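Local structure of Thiol:disulfide interchange protein (Klebsiella pneumoniae, 6DXN) at residues A[73-85]-A[127-141]. The protein probably acts as a thiol:disulfide oxidoreductase of the DsbA type in the periplasm, using a thioredoxin-like CxxC centre to exchange disulfides with other proteins. Residues are numbered along the deposited sequence; the frame is centred on the assembly and turned at random. Where two conformers were deposited one is given.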
loop_
_atom_site.group_PDB
_atom_site.type_symbol
_atom_site.label_atom_id
_atom_site.label_comp_id
_atom_site.label_asym_id
_atom_site.label_seq_id
_atom_site.Cartn_x
_atom_site.Cartn_y
_atom_site.Cartn_z
ATOM N N ALA A 73 -9.614 -4.334 -11.212
ATOM C CA ALA A 73 -9.934 -5.661 -10.649
ATOM C C ALA A 73 -9.123 -5.909 -9.370
ATOM O O ALA A 73 -9.632 -6.501 -8.434
ATOM C CB ALA A 73 -9.687 -6.748 -11.665
ATOM N N LEU A 74 -7.862 -5.461 -9.384
ATOM C CA LEU A 74 -6.909 -5.580 -8.286
ATOM C C LEU A 74 -7.302 -4.683 -7.097
ATOM O O LEU A 74 -7.161 -5.108 -5.969
ATOM C CB LEU A 74 -5.509 -5.236 -8.806
ATOM C CG LEU A 74 -4.889 -6.262 -9.752
ATOM C CD1 LEU A 74 -3.690 -5.681 -10.480
ATOM C CD2 LEU A 74 -4.520 -7.546 -9.016
ATOM N N THR A 75 -7.778 -3.457 -7.357
ATOM C CA THR A 75 -8.205 -2.565 -6.259
ATOM C C THR A 75 -9.410 -3.205 -5.563
ATOM O O THR A 75 -9.582 -3.079 -4.367
ATOM C CB THR A 75 -8.496 -1.141 -6.757
ATOM O OG1 THR A 75 -7.317 -0.648 -7.386
ATOM C CG2 THR A 75 -8.900 -0.186 -5.655
ATOM N N GLU A 76 -10.214 -3.932 -6.351
ATOM C CA GLU A 76 -11.359 -4.622 -5.839
ATOM C C GLU A 76 -10.895 -5.846 -5.044
ATOM O O GLU A 76 -11.402 -6.110 -3.955
ATOM C CB GLU A 76 -12.280 -5.024 -6.991
ATOM C CG GLU A 76 -13.498 -5.806 -6.553
ATOM C CD GLU A 76 -14.403 -6.187 -7.709
ATOM O OE1 GLU A 76 -13.917 -6.852 -8.646
ATOM O OE2 GLU A 76 -15.575 -5.788 -7.685
ATOM N N ALA A 77 -9.920 -6.582 -5.600
ATOM C CA ALA A 77 -9.417 -7.779 -4.940
ATOM C C ALA A 77 -8.776 -7.414 -3.593
ATOM O O ALA A 77 -8.931 -8.143 -2.604
ATOM C CB ALA A 77 -8.447 -8.495 -5.842
ATOM N N TRP A 78 -8.093 -6.265 -3.546
ATOM C CA TRP A 78 -7.425 -5.854 -2.293
ATOM C C TRP A 78 -8.492 -5.507 -1.234
ATOM O O TRP A 78 -8.364 -5.865 -0.052
ATOM C CB TRP A 78 -6.435 -4.722 -2.596
ATOM C CG TRP A 78 -5.517 -4.352 -1.470
ATOM C CD1 TRP A 78 -5.363 -3.111 -0.925
ATOM C CD2 TRP A 78 -4.647 -5.226 -0.728
ATOM N NE1 TRP A 78 -4.443 -3.147 0.083
ATOM C CE2 TRP A 78 -3.988 -4.429 0.232
ATOM C CE3 TRP A 78 -4.343 -6.593 -0.790
ATOM C CZ2 TRP A 78 -3.058 -4.952 1.128
ATOM C CZ3 TRP A 78 -3.443 -7.116 0.117
ATOM C CH2 TRP A 78 -2.804 -6.299 1.055
ATOM N N ALA A 79 -9.559 -4.834 -1.677
ATOM C CA ALA A 79 -10.669 -4.435 -0.809
ATOM C C ALA A 79 -11.364 -5.676 -0.239
ATOM O O ALA A 79 -11.654 -5.730 0.960
ATOM C CB ALA A 79 -11.621 -3.552 -1.573
ATOM N N VAL A 80 -11.625 -6.670 -1.103
ATOM C CA VAL A 80 -12.237 -7.923 -0.667
ATOM C C VAL A 80 -11.265 -8.633 0.279
ATOM O O VAL A 80 -11.686 -9.218 1.285
ATOM C CB VAL A 80 -12.614 -8.843 -1.850
ATOM C CG1 VAL A 80 -12.925 -10.256 -1.387
ATOM C CG2 VAL A 80 -13.772 -8.296 -2.666
ATOM N N ALA A 81 -9.974 -8.592 -0.074
ATOM C CA ALA A 81 -8.894 -9.237 0.690
ATOM C C ALA A 81 -8.890 -8.789 2.158
ATOM O O ALA A 81 -8.689 -9.613 3.063
ATOM C CB ALA A 81 -7.565 -8.927 0.042
ATOM N N GLN A 82 -9.110 -7.488 2.379
ATOM C CA GLN A 82 -9.087 -6.872 3.721
ATOM C C GLN A 82 -10.420 -7.109 4.444
ATOM O O GLN A 82 -10.447 -7.245 5.661
ATOM C CB GLN A 82 -8.786 -5.378 3.601
ATOM C CG GLN A 82 -7.420 -5.099 3.002
ATOM C CD GLN A 82 -7.244 -3.664 2.582
ATOM O OE1 GLN A 82 -6.809 -3.382 1.469
ATOM N NE2 GLN A 82 -7.603 -2.742 3.459
ATOM N N TYR A 83 -11.514 -7.142 3.678
ATOM C CA TYR A 83 -12.850 -7.397 4.228
ATOM C C TYR A 83 -12.919 -8.847 4.719
ATOM O O TYR A 83 -13.490 -9.127 5.777
ATOM C CB TYR A 83 -13.928 -7.112 3.179
ATOM C CG TYR A 83 -15.310 -7.577 3.563
ATOM C CD1 TYR A 83 -16.126 -6.806 4.377
ATOM C CD2 TYR A 83 -15.808 -8.788 3.107
ATOM C CE1 TYR A 83 -17.395 -7.232 4.738
ATOM C CE2 TYR A 83 -17.076 -9.227 3.458
ATOM C CZ TYR A 83 -17.873 -8.445 4.276
ATOM O OH TYR A 83 -19.122 -8.875 4.621
ATOM N N ALA A 84 -12.353 -9.756 3.912
ATOM C CA ALA A 84 -12.270 -11.172 4.247
ATOM C C ALA A 84 -11.127 -11.384 5.247
ATOM O O ALA A 84 -10.983 -12.463 5.828
ATOM C CB ALA A 84 -12.055 -11.987 2.997
ATOM N N GLY A 85 -10.299 -10.346 5.401
ATOM C CA GLY A 85 -9.180 -10.370 6.325
ATOM C C GLY A 85 -8.040 -11.267 5.864
ATOM O O GLY A 85 -7.156 -11.564 6.666
HETATM N N MSE A 127 -18.921 -10.792 -1.981
HETATM C CA MSE A 127 -18.094 -9.749 -1.363
HETATM C C MSE A 127 -17.918 -8.559 -2.273
HETATM O O MSE A 127 -17.913 -7.422 -1.812
HETATM C CB MSE A 127 -16.771 -10.367 -0.900
HETATM C CG MSE A 127 -17.072 -11.237 0.326
HETATM SE SE MSE A 127 -15.465 -11.990 1.185
HETATM C CE MSE A 127 -14.656 -12.957 -0.324
ATOM N N GLN A 128 -17.794 -8.813 -3.581
ATOM C CA GLN A 128 -17.650 -7.734 -4.560
ATOM C C GLN A 128 -18.808 -6.733 -4.446
ATOM O O GLN A 128 -18.649 -5.561 -4.802
ATOM C CB GLN A 128 -17.639 -8.277 -5.989
ATOM C CG GLN A 128 -16.334 -8.929 -6.415
ATOM C CD GLN A 128 -16.499 -9.622 -7.746
ATOM O OE1 GLN A 128 -17.221 -10.605 -7.862
ATOM N NE2 GLN A 128 -15.818 -9.120 -8.762
ATOM N N SER A 129 -19.960 -7.207 -3.948
ATOM C CA SER A 129 -21.171 -6.400 -3.846
ATOM C C SER A 129 -21.226 -5.618 -2.522
ATOM O O SER A 129 -21.781 -4.523 -2.478
ATOM C CB SER A 129 -22.391 -7.278 -3.980
ATOM O OG SER A 129 -22.305 -8.109 -5.127
ATOM N N ASN A 130 -20.660 -6.212 -1.465
ATOM C CA ASN A 130 -20.665 -5.684 -0.089
ATOM C C ASN A 130 -20.451 -4.159 -0.067
ATOM O O ASN A 130 -19.570 -3.597 -0.736
ATOM C CB ASN A 130 -19.661 -6.450 0.778
ATOM C CG ASN A 130 -19.618 -5.964 2.211
ATOM O OD1 ASN A 130 -18.939 -4.987 2.523
ATOM N ND2 ASN A 130 -20.284 -6.684 3.098
ATOM N N PHE A 131 -21.261 -3.495 0.755
ATOM C CA PHE A 131 -21.218 -2.032 0.878
ATOM C C PHE A 131 -19.849 -1.540 1.386
ATOM O O PHE A 131 -19.381 -0.515 0.929
ATOM C CB PHE A 131 -22.381 -1.522 1.741
ATOM C CG PHE A 131 -22.268 -1.764 3.227
ATOM C CD1 PHE A 131 -21.656 -0.822 4.045
ATOM C CD2 PHE A 131 -22.805 -2.901 3.818
ATOM C CE1 PHE A 131 -21.558 -1.028 5.412
ATOM C CE2 PHE A 131 -22.699 -3.112 5.186
ATOM C CZ PHE A 131 -22.071 -2.175 5.980
HETATM N N MSE A 132 -19.225 -2.283 2.309
HETATM C CA MSE A 132 -17.926 -1.867 2.874
HETATM C C MSE A 132 -16.832 -2.039 1.853
HETATM O O MSE A 132 -15.901 -1.247 1.802
HETATM C CB MSE A 132 -17.549 -2.624 4.148
HETATM C CG MSE A 132 -18.321 -2.078 5.347
HETATM SE SE MSE A 132 -18.390 -3.400 6.802
HETATM C CE MSE A 132 -16.592 -3.059 7.531
ATOM N N VAL A 133 -16.954 -3.083 1.028
ATOM C CA VAL A 133 -15.962 -3.378 -0.023
ATOM C C VAL A 133 -15.961 -2.231 -1.042
ATOM O O VAL A 133 -14.908 -1.689 -1.384
ATOM C CB VAL A 133 -16.236 -4.749 -0.672
ATOM C CG1 VAL A 133 -15.518 -4.929 -2.004
ATOM C CG2 VAL A 133 -15.885 -5.876 0.282
ATOM N N LYS A 134 -17.159 -1.828 -1.464
ATOM C CA LYS A 134 -17.351 -0.763 -2.450
ATOM C C LYS A 134 -16.860 0.575 -1.896
ATOM O O LYS A 134 -16.310 1.380 -2.628
ATOM C CB LYS A 134 -18.831 -0.669 -2.827
ATOM C CG LYS A 134 -19.402 -1.925 -3.473
ATOM C CD LYS A 134 -20.927 -1.960 -3.468
ATOM C CE LYS A 134 -21.585 -0.937 -4.370
ATOM N NZ LYS A 134 -21.334 -1.229 -5.800
ATOM N N ALA A 135 -17.087 0.799 -0.598
ATOM C CA ALA A 135 -16.679 2.051 0.033
ATOM C C ALA A 135 -15.151 2.167 0.039
ATOM O O ALA A 135 -14.622 3.254 -0.165
ATOM C CB ALA A 135 -17.244 2.139 1.433
ATOM N N LEU A 136 -14.466 1.034 0.253
ATOM C CA LEU A 136 -13.000 1.010 0.325
ATOM C C LEU A 136 -12.407 1.191 -1.080
ATOM O O LEU A 136 -11.387 1.835 -1.240
ATOM C CB LEU A 136 -12.554 -0.304 0.973
ATOM C CG LEU A 136 -11.066 -0.419 1.307
ATOM C CD1 LEU A 136 -10.612 0.728 2.206
ATOM C CD2 LEU A 136 -10.769 -1.748 1.977
ATOM N N ILE A 137 -13.054 0.605 -2.091
ATOM C CA ILE A 137 -12.627 0.747 -3.491
ATOM C C ILE A 137 -12.701 2.235 -3.872
ATOM O O ILE A 137 -11.788 2.771 -4.486
ATOM C CB ILE A 137 -13.491 -0.141 -4.418
ATOM C CG1 ILE A 137 -13.273 -1.629 -4.138
ATOM C CG2 ILE A 137 -13.240 0.189 -5.884
ATOM C CD1 ILE A 137 -14.295 -2.529 -4.782
ATOM N N ALA A 138 -13.796 2.904 -3.484
ATOM C CA ALA A 138 -13.971 4.316 -3.844
ATOM C C ALA A 138 -12.962 5.188 -3.085
ATOM O O ALA A 138 -12.417 6.138 -3.654
ATOM C CB ALA A 138 -15.396 4.749 -3.612
ATOM N N ARG A 139 -12.702 4.836 -1.817
ATOM C CA ARG A 139 -11.733 5.556 -0.962
ATOM C C ARG A 139 -10.342 5.538 -1.615
ATOM O O ARG A 139 -9.654 6.568 -1.685
ATOM C CB ARG A 139 -11.686 4.899 0.424
ATOM C CG ARG A 139 -10.630 5.438 1.383
ATOM C CD ARG A 139 -10.876 6.864 1.845
ATOM N NE ARG A 139 -10.017 7.253 2.961
ATOM C CZ ARG A 139 -10.056 8.438 3.570
ATOM N NH1 ARG A 139 -10.898 9.370 3.151
ATOM N NH2 ARG A 139 -9.257 8.685 4.597
ATOM N N GLN A 140 -9.928 4.347 -2.044
ATOM C CA GLN A 140 -8.629 4.127 -2.684
ATOM C C GLN A 140 -8.484 5.001 -3.942
ATOM O O GLN A 140 -7.487 5.706 -4.082
ATOM C CB GLN A 140 -8.456 2.632 -2.968
ATOM C CG GLN A 140 -8.063 1.829 -1.729
ATOM C CD GLN A 140 -8.172 0.336 -1.928
ATOM O OE1 GLN A 140 -7.174 -0.376 -2.009
ATOM N NE2 GLN A 140 -9.396 -0.151 -2.046
ATOM N N ASP A 141 -9.478 4.958 -4.839
ATOM C CA ASP A 141 -9.461 5.727 -6.093
ATOM C C ASP A 141 -9.517 7.241 -5.819
ATOM O O ASP A 141 -8.808 8.035 -6.455
ATOM C CB ASP A 141 -10.618 5.309 -7.008
ATOM C CG ASP A 141 -10.560 3.870 -7.504
ATOM O OD1 ASP A 141 -9.445 3.288 -7.523
ATOM O OD2 ASP A 141 -11.635 3.337 -7.869
HETATM O O HOH W 1 -17.079 -4.250 -6.330
#
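Met127, present as selenomethionine, lies against Tyr83 and Val80 in the DsbA helical insertion, a worked example of one small knob in a helix-helix hole; helices 73-83 and 131-141 run 130° apart in direction and their axes come within 8.8 Å. Its CG touches Tyr83 CE2 and its SE sits in the ring plane at the edge, 5.0 Å from the centroid, a Met-aromatic contact; the bend at chi3 (-57°) carries CE back to Val80 CG1. Gln128 crosses Glu76 at about a right angle: its NE2 donates to Glu76 OE1 at 3.0 Å, nearly straight (170°) but from above the carboxylate plane, while a water joins Glu76 OE2 to Gln128 O. Asn130 N-caps helix 131-146, OD1 accepting from Val133 N at 3.1 Å, and its amide lies obliquely against the Tyr83 ring. Val133 splits its branches, CG1 to Val80 and CG2 to Tyr83 CB. With Leu136, Ile137 and Gln140 it forms the hole that receives Ala79. Ile137 also sets CD1 against Glu76 CA and CG. Gln140 OE1 accepts from His63 N and lies in plane at the Trp78 edge, 3.5 Å from CD1, while Gln140 NE2 donates to Leu136 O at 2.9 Å from above the carbonyl plane.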